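Local coordinates for protein cadherin-23 (Mus musculus, PDB 5UZ8) that probably mediates calcium-dependent adhesion through tandem extracellular cadherin repeats and contributes to mechanotransduction in hearing, at residues D117-Y121 / V207-I211; N147-Y153 / L190-P195; E159-A163 / V173-L177; G239-M245 / S276-T281. One frame throughout, in Å; residues are numbered along the deposited sequence.

Interaction 1: residues D117-Y121 / V207-I211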
loop_
_atom_site.group_PDB
_atom_site.type_symbol
_atom_site.label_atom_id
_atom_site.label_comp_id
_atom_site.label_asym_id
_atom_site.label_seq_id
_atom_site.Cartn_x
_atom_site.Cartn_y
_atom_site.Cartn_z
ATOM N N ASP A 117 4.932 6.634 -1.738
ATOM C CA ASP A 117 5.521 7.723 -0.951
ATOM C C ASP A 117 6.161 7.198 0.371
ATOM O O ASP A 117 6.951 7.897 0.994
ATOM C CB ASP A 117 4.461 8.823 -0.638
ATOM C CG ASP A 117 4.136 9.769 -1.843
ATOM O OD1 ASP A 117 4.662 9.606 -2.966
ATOM O OD2 ASP A 117 3.351 10.729 -1.646
ATOM N N GLN A 118 5.786 5.991 0.819
ATOM C CA GLN A 118 6.394 5.368 2.025
ATOM C C GLN A 118 6.857 3.978 1.663
ATOM O O GLN A 118 6.308 3.376 0.733
ATOM C CB GLN A 118 5.427 5.239 3.201
ATOM C CG GLN A 118 4.809 6.527 3.656
ATOM C CD GLN A 118 3.975 6.462 4.959
ATOM O OE1 GLN A 118 3.449 7.507 5.346
ATOM N NE2 GLN A 118 3.864 5.290 5.652
ATOM N N PRO A 119 7.850 3.451 2.401
ATOM C CA PRO A 119 8.312 2.070 2.183
ATOM C C PRO A 119 7.309 1.016 2.695
ATOM O O PRO A 119 7.351 -0.126 2.266
ATOM C CB PRO A 119 9.641 2.021 2.939
ATOM C CG PRO A 119 9.564 3.101 3.967
ATOM C CD PRO A 119 8.746 4.186 3.314
ATOM N N SER A 120 6.436 1.433 3.606
ATOM C CA SER A 120 5.363 0.597 4.098
ATOM C C SER A 120 4.394 1.477 4.854
ATOM O O SER A 120 4.649 2.675 5.062
ATOM C CB SER A 120 5.864 -0.597 4.945
ATOM O OG SER A 120 6.097 -0.288 6.305
ATOM N N TYR A 121 3.219 0.917 5.134
ATOM C CA TYR A 121 2.146 1.648 5.833
ATOM C C TYR A 121 1.674 0.807 6.966
ATOM O O TYR A 121 1.725 -0.428 6.880
ATOM C CB TYR A 121 0.997 1.956 4.895
ATOM C CG TYR A 121 1.360 2.932 3.778
ATOM C CD1 TYR A 121 1.892 2.470 2.584
ATOM C CD2 TYR A 121 1.148 4.313 3.919
ATOM C CE1 TYR A 121 2.208 3.345 1.546
ATOM C CE2 TYR A 121 1.452 5.212 2.881
ATOM C CZ TYR A 121 1.978 4.715 1.708
ATOM O OH TYR A 121 2.309 5.559 0.682
ATOM N N VAL A 207 3.346 -2.213 -2.288
ATOM C CA VAL A 207 3.786 -1.910 -0.945
ATOM C C VAL A 207 2.987 -2.750 0.069
ATOM O O VAL A 207 1.853 -3.178 -0.245
ATOM C CB VAL A 207 3.647 -0.412 -0.660
ATOM C CG1 VAL A 207 2.196 -0.006 -0.538
ATOM C CG2 VAL A 207 4.390 -0.005 0.584
ATOM N N GLN A 208 3.568 -3.026 1.249
ATOM C CA GLN A 208 2.854 -3.758 2.289
ATOM C C GLN A 208 2.180 -2.788 3.253
ATOM O O GLN A 208 2.751 -1.745 3.623
ATOM C CB GLN A 208 3.743 -4.736 3.051
ATOM C CG GLN A 208 4.444 -5.760 2.197
ATOM C CD GLN A 208 3.489 -6.697 1.512
ATOM O OE1 GLN A 208 3.270 -6.617 0.268
ATOM N NE2 GLN A 208 2.891 -7.561 2.289
ATOM N N VAL A 209 0.953 -3.137 3.618
ATOM C CA VAL A 209 0.118 -2.373 4.550
ATOM C C VAL A 209 -0.286 -3.265 5.716
ATOM O O VAL A 209 -0.954 -4.279 5.491
ATOM C CB VAL A 209 -1.152 -1.867 3.856
ATOM C CG1 VAL A 209 -1.987 -1.031 4.847
ATOM C CG2 VAL A 209 -0.774 -1.056 2.621
ATOM N N VAL A 210 0.141 -2.912 6.935
ATOM C CA VAL A 210 -0.178 -3.629 8.141
ATOM C C VAL A 210 -1.373 -2.968 8.819
ATOM O O VAL A 210 -1.380 -1.751 9.072
ATOM C CB VAL A 210 0.996 -3.647 9.150
ATOM C CG1 VAL A 210 0.602 -4.366 10.439
ATOM C CG2 VAL A 210 2.210 -4.315 8.540
ATOM N N ILE A 211 -2.363 -3.770 9.169
ATOM C CA ILE A 211 -3.467 -3.294 9.994
ATOM C C ILE A 211 -3.506 -4.178 11.225
ATOM O O ILE A 211 -3.800 -5.378 11.136
ATOM C CB ILE A 211 -4.819 -3.311 9.258
ATOM C CG1 ILE A 211 -4.816 -2.257 8.158
ATOM C CG2 ILE A 211 -5.970 -3.004 10.232
ATOM C CD1 ILE A 211 -5.824 -2.480 7.046
HETATM O O HOH W 1 6.268 -2.614 2.139
#

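Interaction 2: residues N147-Y153 / L190-P195. With CA (calcium ion), chain I.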
loop_
_atom_site.group_PDB
_atom_site.type_symbol
_atom_site.label_atom_id
_atom_site.label_comp_id
_atom_site.label_asym_id
_atom_site.label_seq_id
_atom_site.Cartn_x
_atom_site.Cartn_y
_atom_site.Cartn_z
ATOM N N ASN A 147 -1.721 9.861 -19.660
ATOM C CA ASN A 147 -2.186 8.521 -19.223
ATOM C C ASN A 147 -1.087 7.692 -18.569
ATOM O O ASN A 147 -1.355 6.919 -17.656
ATOM C CB ASN A 147 -2.805 7.712 -20.357
ATOM C CG ASN A 147 -3.930 6.831 -19.869
ATOM O OD1 ASN A 147 -4.961 7.374 -19.455
ATOM N ND2 ASN A 147 -3.763 5.503 -19.894
ATOM N N PHE A 148 0.147 7.888 -19.027
ATOM C CA PHE A 148 1.282 7.197 -18.472
ATOM C C PHE A 148 1.585 7.527 -17.017
ATOM O O PHE A 148 2.370 6.813 -16.372
ATOM C CB PHE A 148 2.518 7.502 -19.339
ATOM C CG PHE A 148 2.439 6.995 -20.743
ATOM C CD1 PHE A 148 1.617 5.918 -21.109
ATOM C CD2 PHE A 148 3.287 7.528 -21.702
ATOM C CE1 PHE A 148 1.613 5.435 -22.402
ATOM C CE2 PHE A 148 3.302 7.037 -22.991
ATOM C CZ PHE A 148 2.454 5.989 -23.362
ATOM N N ALA A 149 0.986 8.596 -16.490
ATOM C CA ALA A 149 1.169 8.986 -15.075
ATOM C C ALA A 149 -0.130 8.896 -14.244
ATOM O O ALA A 149 -0.133 9.294 -13.062
ATOM C CB ALA A 149 1.740 10.399 -15.004
ATOM N N LEU A 150 -1.206 8.384 -14.843
ATOM C CA LEU A 150 -2.422 8.117 -14.115
ATOM C C LEU A 150 -2.261 6.782 -13.419
ATOM O O LEU A 150 -1.764 5.838 -14.028
ATOM C CB LEU A 150 -3.634 8.076 -15.025
ATOM C CG LEU A 150 -3.970 9.390 -15.710
ATOM C CD1 LEU A 150 -5.262 9.247 -16.506
ATOM C CD2 LEU A 150 -4.115 10.490 -14.654
ATOM N N ILE A 151 -2.670 6.736 -12.152
ATOM C CA ILE A 151 -2.441 5.614 -11.252
ATOM C C ILE A 151 -3.765 4.966 -10.817
ATOM O O ILE A 151 -4.677 5.643 -10.415
ATOM C CB ILE A 151 -1.649 6.073 -10.025
ATOM C CG1 ILE A 151 -0.259 6.525 -10.481
ATOM C CG2 ILE A 151 -1.530 4.957 -8.974
ATOM C CD1 ILE A 151 0.541 7.185 -9.388
ATOM N N GLU A 152 -3.836 3.642 -10.917
ATOM C CA GLU A 152 -4.974 2.842 -10.481
ATOM C C GLU A 152 -4.480 1.992 -9.290
ATOM O O GLU A 152 -3.544 1.218 -9.451
ATOM C CB GLU A 152 -5.401 1.954 -11.655
ATOM C CG GLU A 152 -6.482 0.935 -11.385
ATOM C CD GLU A 152 -7.017 0.268 -12.644
ATOM O OE1 GLU A 152 -6.352 0.246 -13.705
ATOM O OE2 GLU A 152 -8.145 -0.245 -12.580
ATOM N N TYR A 153 -5.057 2.208 -8.102
ATOM C CA TYR A 153 -4.767 1.415 -6.902
ATOM C C TYR A 153 -5.602 0.158 -6.809
ATOM O O TYR A 153 -6.767 0.134 -7.206
ATOM C CB TYR A 153 -4.983 2.243 -5.638
ATOM C CG TYR A 153 -4.072 3.442 -5.603
ATOM C CD1 TYR A 153 -2.740 3.313 -5.277
ATOM C CD2 TYR A 153 -4.528 4.695 -5.924
ATOM C CE1 TYR A 153 -1.886 4.409 -5.253
ATOM C CE2 TYR A 153 -3.672 5.788 -5.939
ATOM C CZ TYR A 153 -2.335 5.622 -5.559
ATOM O OH TYR A 153 -1.440 6.686 -5.592
ATOM N N LEU A 190 -1.232 -2.306 -4.600
ATOM C CA LEU A 190 -0.566 -2.184 -5.900
ATOM C C LEU A 190 -0.937 -0.839 -6.524
ATOM O O LEU A 190 -2.093 -0.437 -6.420
ATOM C CB LEU A 190 -1.054 -3.289 -6.797
ATOM C CG LEU A 190 -0.304 -3.560 -8.078
ATOM C CD1 LEU A 190 1.086 -4.122 -7.785
ATOM C CD2 LEU A 190 -1.099 -4.595 -8.869
ATOM N N ALA A 191 0.042 -0.169 -7.131
ATOM C CA ALA A 191 -0.198 1.029 -7.934
ATOM C C ALA A 191 0.213 0.683 -9.365
ATOM O O ALA A 191 1.342 0.226 -9.578
ATOM C CB ALA A 191 0.626 2.184 -7.413
ATOM N N LYS A 192 -0.695 0.862 -10.323
ATOM C CA LYS A 192 -0.439 0.482 -11.714
ATOM C C LYS A 192 -0.806 1.675 -12.607
ATOM O O LYS A 192 -1.910 2.237 -12.503
ATOM C CB LYS A 192 -1.225 -0.775 -12.060
ATOM C CG LYS A 192 -1.037 -1.321 -13.463
ATOM C CD LYS A 192 -1.959 -2.535 -13.722
ATOM C CE LYS A 192 -1.797 -3.644 -12.710
ATOM N NZ LYS A 192 -2.469 -4.913 -13.144
ATOM N N ASP A 193 0.122 2.090 -13.448
ATOM C CA ASP A 193 -0.096 3.262 -14.271
ATOM C C ASP A 193 -0.805 2.908 -15.578
ATOM O O ASP A 193 -1.157 1.754 -15.794
ATOM C CB ASP A 193 1.231 4.036 -14.476
ATOM C CG ASP A 193 2.201 3.326 -15.386
ATOM O OD1 ASP A 193 1.808 2.379 -16.118
ATOM O OD2 ASP A 193 3.367 3.764 -15.398
ATOM N N ASN A 194 -1.007 3.909 -16.439
ATOM C CA ASN A 194 -1.436 3.745 -17.822
ATOM C C ASN A 194 -2.738 2.934 -17.978
ATOM O O ASN A 194 -2.780 1.912 -18.677
ATOM C CB ASN A 194 -0.271 3.152 -18.678
ATOM C CG ASN A 194 -0.510 3.248 -20.177
ATOM O OD1 ASN A 194 -1.322 4.040 -20.666
ATOM N ND2 ASN A 194 0.238 2.419 -20.936
ATOM N N PRO A 195 -3.800 3.366 -17.261
ATOM C CA PRO A 195 -5.029 2.585 -17.258
ATOM C C PRO A 195 -5.628 2.397 -18.648
ATOM O O PRO A 195 -5.523 3.255 -19.524
ATOM C CB PRO A 195 -5.952 3.379 -16.293
ATOM C CG PRO A 195 -5.446 4.792 -16.401
ATOM C CD PRO A 195 -3.942 4.630 -16.515
HETATM CA CA CA I . 4.431 5.801 -15.693
#

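Interaction 3: residues E159-A163 / V173-L177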
loop_
_atom_site.group_PDB
_atom_site.type_symbol
_atom_site.label_atom_id
_atom_site.label_comp_id
_atom_site.label_asym_id
_atom_site.label_seq_id
_atom_site.Cartn_x
_atom_site.Cartn_y
_atom_site.Cartn_z
ATOM N N GLU A 159 -9.081 -10.005 1.504
ATOM C CA GLU A 159 -9.620 -11.083 2.345
ATOM C C GLU A 159 -11.127 -10.905 2.634
ATOM O O GLU A 159 -11.684 -11.519 3.539
ATOM C CB GLU A 159 -8.795 -11.220 3.630
ATOM C CG GLU A 159 -7.298 -11.387 3.365
ATOM C CD GLU A 159 -6.465 -11.542 4.642
ATOM O OE1 GLU A 159 -6.987 -12.112 5.659
ATOM O OE2 GLU A 159 -5.285 -11.063 4.598
ATOM N N GLY A 160 -11.772 -10.062 1.832
ATOM C CA GLY A 160 -13.144 -9.650 2.105
ATOM C C GLY A 160 -13.306 -8.742 3.311
ATOM O O GLY A 160 -14.449 -8.402 3.653
ATOM N N LYS A 161 -12.191 -8.322 3.936
ATOM C CA LYS A 161 -12.237 -7.473 5.114
ATOM C C LYS A 161 -11.934 -6.009 4.807
ATOM O O LYS A 161 -12.398 -5.142 5.546
ATOM C CB LYS A 161 -11.216 -7.941 6.165
ATOM C CG LYS A 161 -11.241 -9.437 6.495
ATOM C CD LYS A 161 -12.631 -9.973 6.694
ATOM C CE LYS A 161 -13.213 -9.467 7.981
ATOM N NZ LYS A 161 -14.500 -10.179 8.275
ATOM N N PHE A 162 -11.116 -5.761 3.790
ATOM C CA PHE A 162 -10.687 -4.423 3.397
ATOM C C PHE A 162 -10.826 -4.210 1.899
ATOM O O PHE A 162 -10.742 -5.161 1.102
ATOM C CB PHE A 162 -9.222 -4.213 3.770
ATOM C CG PHE A 162 -8.948 -4.458 5.221
ATOM C CD1 PHE A 162 -9.253 -3.491 6.151
ATOM C CD2 PHE A 162 -8.501 -5.707 5.656
ATOM C CE1 PHE A 162 -9.078 -3.730 7.508
ATOM C CE2 PHE A 162 -8.298 -5.941 7.000
ATOM C CZ PHE A 162 -8.587 -4.948 7.923
ATOM N N ALA A 163 -11.014 -2.945 1.538
ATOM C CA ALA A 163 -11.110 -2.536 0.156
ATOM C C ALA A 163 -10.367 -1.234 -0.030
ATOM O O ALA A 163 -10.179 -0.453 0.914
ATOM C CB ALA A 163 -12.561 -2.349 -0.243
ATOM N N VAL A 173 -12.644 -0.400 5.769
ATOM C CA VAL A 173 -13.178 -1.632 6.338
ATOM C C VAL A 173 -14.336 -2.085 5.470
ATOM O O VAL A 173 -15.311 -1.361 5.319
ATOM C CB VAL A 173 -13.697 -1.423 7.762
ATOM C CG1 VAL A 173 -14.267 -2.739 8.314
ATOM C CG2 VAL A 173 -12.573 -0.925 8.656
ATOM N N LEU A 174 -14.244 -3.295 4.929
ATOM C CA LEU A 174 -15.285 -3.827 4.025
ATOM C C LEU A 174 -16.290 -4.726 4.776
ATOM O O LEU A 174 -17.461 -4.818 4.410
ATOM C CB LEU A 174 -14.598 -4.564 2.863
ATOM C CG LEU A 174 -15.475 -5.252 1.805
ATOM C CD1 LEU A 174 -16.307 -4.238 1.014
ATOM C CD2 LEU A 174 -14.606 -6.103 0.888
ATOM N N SER A 175 -15.825 -5.424 5.802
ATOM C CA SER A 175 -16.715 -6.152 6.690
ATOM C C SER A 175 -16.124 -6.200 8.103
ATOM O O SER A 175 -14.956 -5.912 8.315
ATOM C CB SER A 175 -16.936 -7.565 6.185
ATOM O OG SER A 175 -15.658 -8.161 6.099
ATOM N N SER A 176 -16.946 -6.556 9.077
ATOM C CA SER A 176 -16.554 -6.347 10.473
ATOM C C SER A 176 -15.342 -7.208 10.872
ATOM O O SER A 176 -15.154 -8.332 10.391
ATOM C CB SER A 176 -17.735 -6.601 11.413
ATOM O OG SER A 176 -18.194 -7.909 11.267
ATOM N N LEU A 177 -14.510 -6.636 11.720
ATOM C CA LEU A 177 -13.324 -7.279 12.204
ATOM C C LEU A 177 -13.635 -8.003 13.515
ATOM O O LEU A 177 -14.644 -7.758 14.154
ATOM C CB LEU A 177 -12.223 -6.231 12.403
ATOM C CG LEU A 177 -11.912 -5.423 11.128
ATOM C CD1 LEU A 177 -10.723 -4.498 11.343
ATOM C CD2 LEU A 177 -11.684 -6.284 9.884
#

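Interaction 4: residues G239-M245 / S276-T281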
loop_
_atom_site.group_PDB
_atom_site.type_symbol
_atom_site.label_atom_id
_atom_site.label_comp_id
_atom_site.label_asym_id
_atom_site.label_seq_id
_atom_site.Cartn_x
_atom_site.Cartn_y
_atom_site.Cartn_z
ATOM N N GLY A 239 -10.768 -25.358 55.293
ATOM C CA GLY A 239 -9.614 -25.314 54.407
ATOM C C GLY A 239 -9.465 -26.542 53.529
ATOM O O GLY A 239 -8.525 -26.620 52.751
ATOM N N THR A 240 -10.387 -27.497 53.622
ATOM C CA THR A 240 -10.297 -28.721 52.830
ATOM C C THR A 240 -10.585 -28.384 51.355
ATOM O O THR A 240 -11.583 -27.713 51.035
ATOM C CB THR A 240 -11.276 -29.792 53.364
ATOM O OG1 THR A 240 -10.862 -30.167 54.678
ATOM C CG2 THR A 240 -11.293 -31.041 52.488
ATOM N N SER A 241 -9.706 -28.822 50.463
ATOM C CA SER A 241 -9.937 -28.626 49.023
ATOM C C SER A 241 -11.149 -29.374 48.523
ATOM O O SER A 241 -11.356 -30.529 48.891
ATOM C CB SER A 241 -8.725 -29.072 48.244
ATOM O OG SER A 241 -7.692 -28.155 48.504
ATOM N N VAL A 242 -11.936 -28.727 47.675
ATOM C CA VAL A 242 -13.174 -29.313 47.129
ATOM C C VAL A 242 -13.013 -29.599 45.635
ATOM O O VAL A 242 -13.203 -30.741 45.164
ATOM C CB VAL A 242 -14.363 -28.376 47.372
ATOM C CG1 VAL A 242 -15.635 -28.909 46.728
ATOM C CG2 VAL A 242 -14.540 -28.160 48.869
ATOM N N ILE A 243 -12.648 -28.555 44.892
ATOM C CA ILE A 243 -12.547 -28.633 43.446
ATOM C C ILE A 243 -11.838 -27.365 42.994
ATOM O O ILE A 243 -11.892 -26.349 43.714
ATOM C CB ILE A 243 -13.959 -28.691 42.798
ATOM C CG1 ILE A 243 -13.860 -29.021 41.309
ATOM C CG2 ILE A 243 -14.776 -27.421 43.058
ATOM C CD1 ILE A 243 -15.217 -29.406 40.730
ATOM N N THR A 244 -11.160 -27.436 41.850
ATOM C CA THR A 244 -10.634 -26.229 41.194
ATOM C C THR A 244 -11.462 -25.880 39.966
ATOM O O THR A 244 -11.636 -26.704 39.044
ATOM C CB THR A 244 -9.164 -26.417 40.806
ATOM O OG1 THR A 244 -8.397 -26.611 41.992
ATOM C CG2 THR A 244 -8.625 -25.202 40.044
ATOM N N MET A 245 -11.973 -24.654 39.972
ATOM C CA MET A 245 -12.860 -24.168 38.930
ATOM C C MET A 245 -12.006 -23.411 37.923
ATOM O O MET A 245 -11.047 -22.714 38.303
ATOM C CB MET A 245 -13.923 -23.246 39.515
ATOM C CG MET A 245 -14.835 -23.909 40.544
ATOM S SD MET A 245 -15.650 -25.408 39.975
ATOM C CE MET A 245 -16.678 -24.776 38.654
ATOM N N SER A 276 -6.797 -18.458 41.753
ATOM C CA SER A 276 -6.523 -19.846 41.366
ATOM C C SER A 276 -7.775 -20.648 41.033
ATOM O O SER A 276 -7.685 -21.690 40.393
ATOM C CB SER A 276 -5.760 -20.563 42.475
ATOM O OG SER A 276 -6.617 -20.918 43.529
ATOM N N GLY A 277 -8.936 -20.204 41.511
ATOM C CA GLY A 277 -10.158 -20.971 41.307
ATOM C C GLY A 277 -10.327 -22.136 42.263
ATOM O O GLY A 277 -11.280 -22.893 42.143
ATOM N N LEU A 278 -9.439 -22.278 43.238
ATOM C CA LEU A 278 -9.572 -23.387 44.185
ATOM C C LEU A 278 -10.695 -23.093 45.172
ATOM O O LEU A 278 -10.654 -22.075 45.880
ATOM C CB LEU A 278 -8.273 -23.610 44.955
ATOM C CG LEU A 278 -8.312 -24.681 46.066
ATOM C CD1 LEU A 278 -8.724 -26.035 45.507
ATOM C CD2 LEU A 278 -6.950 -24.815 46.737
ATOM N N VAL A 279 -11.659 -24.006 45.232
ATOM C CA VAL A 279 -12.742 -23.950 46.219
ATOM C C VAL A 279 -12.341 -24.796 47.446
ATOM O O VAL A 279 -11.945 -25.964 47.287
ATOM C CB VAL A 279 -14.059 -24.485 45.627
ATOM C CG1 VAL A 279 -15.179 -24.497 46.667
ATOM C CG2 VAL A 279 -14.483 -23.656 44.403
ATOM N N THR A 280 -12.466 -24.197 48.636
ATOM C CA THR A 280 -12.262 -24.862 49.909
ATOM C C THR A 280 -13.463 -24.704 50.818
ATOM O O THR A 280 -14.303 -23.819 50.605
ATOM C CB THR A 280 -11.039 -24.292 50.641
ATOM O OG1 THR A 280 -11.156 -22.866 50.671
ATOM C CG2 THR A 280 -9.752 -24.709 49.929
ATOM N N THR A 281 -13.544 -25.572 51.830
ATOM C CA THR A 281 -14.605 -25.480 52.834
ATOM C C THR A 281 -14.216 -24.381 53.821
ATOM O O THR A 281 -13.025 -24.120 53.997
ATOM C CB THR A 281 -14.778 -26.794 53.608
ATOM O OG1 THR A 281 -13.532 -27.147 54.256
ATOM C CG2 THR A 281 -15.221 -27.922 52.644
HETATM O O HOH W 2 -8.479 -22.351 37.814
#

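Interaction 1: residues D117-Y121 / V207-I211
Segment 117-121 is mostly loop, and at its end Tyr121 pairs in parallel with Val209 of strand 204-214 (CA-CA 4.7 Å). Two backbone hydrogen bonds fix the register: Tyr121 N donates to Gln208 O (3.1 Å) and Val210 N to Tyr121 O (2.9 Å), so Tyr121 bonds to the residues before and after its partner, as parallel pairing requires. Upstream the two segments diverge, and a water bridges the gap, donating to Pro119 O (2.7 Å) and accepting from Gln208 N (2.9 Å). Within segment 117-121, Gln118 NE2 donates to Ser120 O (2.8 Å).

Among the side chains, Val207 points toward the loop, its CG2 lying 3.4 Å from Pro119 O and its CG1 3.9 Å from Tyr121 CE1, at the edge of the ring. Tyr121 and Val209 share one face of the sheet (Tyr121 CB to Val209 CG2 4.2 Å), and the buried tyrosine continues across the interior to Leu136 and Val138 of strand 134-141. Phe116 packs against both Tyr121 and Val207. This switch of the first strand from one sheet, at 115-116, to a parallel place in the other at 121-126 is characteristic of the Greek-key beta sandwich of cadherin repeats.

Interaction 2: residues N147-Y153 / L190-P195
At one end of a cadherin repeat, an antiparallel strand pair of the beta sandwich runs into a calcium site. The axes of the short segments 151-153 and 190-193 approach to 4.5 Å, their directions 151° apart. Glu152 N donates to Lys192 O (2.9 Å) and Lys192 N to Glu152 O (3.0 Å). Apolar contacts lie on the face carrying Ile151, Tyr153 and Ala191: Ala191 CB meets Ile151 CG2 at 3.8 Å and Tyr153 CE1 at 4.0 Å. Leu150 CB packs on Pro195 CD (3.8 Å). On the other face Glu152 makes a salt bridge with Arg202.

Metal coordination draws the 3-10 turn and the strand end together. Phe148 O and Asp193 OD2 bind the same calcium at 2.4 and 2.3 Å, and Asn110, Asn112, Asp142 and Asp144 complete the site, linking the repeat to the connector before it. Side-chain hydrogen bonds tie the 3-10 turn to the neighbouring loop: Asn147 ND2 donates to both Asn194 OD1 and Pro195 O, each at 2.9 Å.

Interaction 3: residues E159-A163 / V173-L177
The end of an antiparallel strand pair and the loops leaving it meet here, at the edge of a cadherin beta sandwich. Phe162 and Val173 form an antiparallel non-hydrogen-bonded pair (CA-CA 4.8 Å). Just past it, Lys161 O takes a hydrogen bond from Leu174 N (2.7 Å) and a weak one from Ser175 N (3.4 Å), so one carbonyl holds two successive amides as segment 173-177 turns away.

Beneath this polar seam, Phe162 and Val173 point into the sandwich and both touch Ile135. The Phe162 ring reaches Leu177, with CZ 3.9 Å from CD2, and packs edge-to-face with Tyr185 of the other sheet. On the outer side Leu174 covers the backbone of Gly160 and Phe162, its CB lying 4.3 Å from Ala163 CB. The Gly160 carbonyl meets the departing loop: Ser175 OG donates to Gly160 O at 2.7 Å. Lys161 folds its side chain across the same loop through three m rotamers, bringing NZ within 2.9 Å of its hydrogen-bond acceptor Ser176 O.

Interaction 4: residues G239-M245 / S276-T281
A classic beta bulge marks this antiparallel pair in the sandwich of the last cadherin repeat of the fragment. The axes of the short segments 241-244 and 278-281 approach to 4.6 Å, their directions 161° apart, and Val242 and Ile243 both face Val279. Val242 N donates to Val279 O and Val279 N to Ile243 O, each at 2.8 Å; the extra residue is accommodated by the helical-like angles of Val242 (-111/-55). The bulge puts both side chains on the side of Val279, where Val242 CB lies 4.0 Å from Val279 CG1 and Ile243 CG2 4.0 Å from Val279 CB. Met245 CG adds a contact to Val279 CG2 (3.9 Å), and the cluster borders Phe270, Val272 and Leu311.

Ahead of the bulge, Thr281 N donates to Thr240 O (3.0 Å) and Gly239 N to Thr281 O (2.9 Å). Past it, Met245 N donates to Gly277 O (2.9 Å), where a CB on Gly277 would collide with Met245 O. Ser276 OG accepts from Leu278 N at 3.1 Å, an ST turn.

Overall arrangement
Interactions 1, 2 and 3 belong to one cadherin repeat, whereas interaction 4 lies in the next, its centre about 45 Å from that of interaction 3. Interactions 1 and 2 hold opposite edges of the same four-stranded sheet, through its inner strands 204-214 and 184-193. Interaction 3 belongs to the facing sheet and meets interaction 1 in the core, where Ile211 CD1 lies 3.5 Å from Phe162 CE1. Each is partly buried, with inward residues (Tyr121, Tyr153, Phe162, Val279) and exposed ones (Gln118, Leu150, Leu174, Ser241). All have backbone hydrogen bonds; interaction 1 adds parallel pairing, interaction 2 calcium, interaction 3 Lys161 and Ser175, and interaction 4 a bulge and the cluster round Val279.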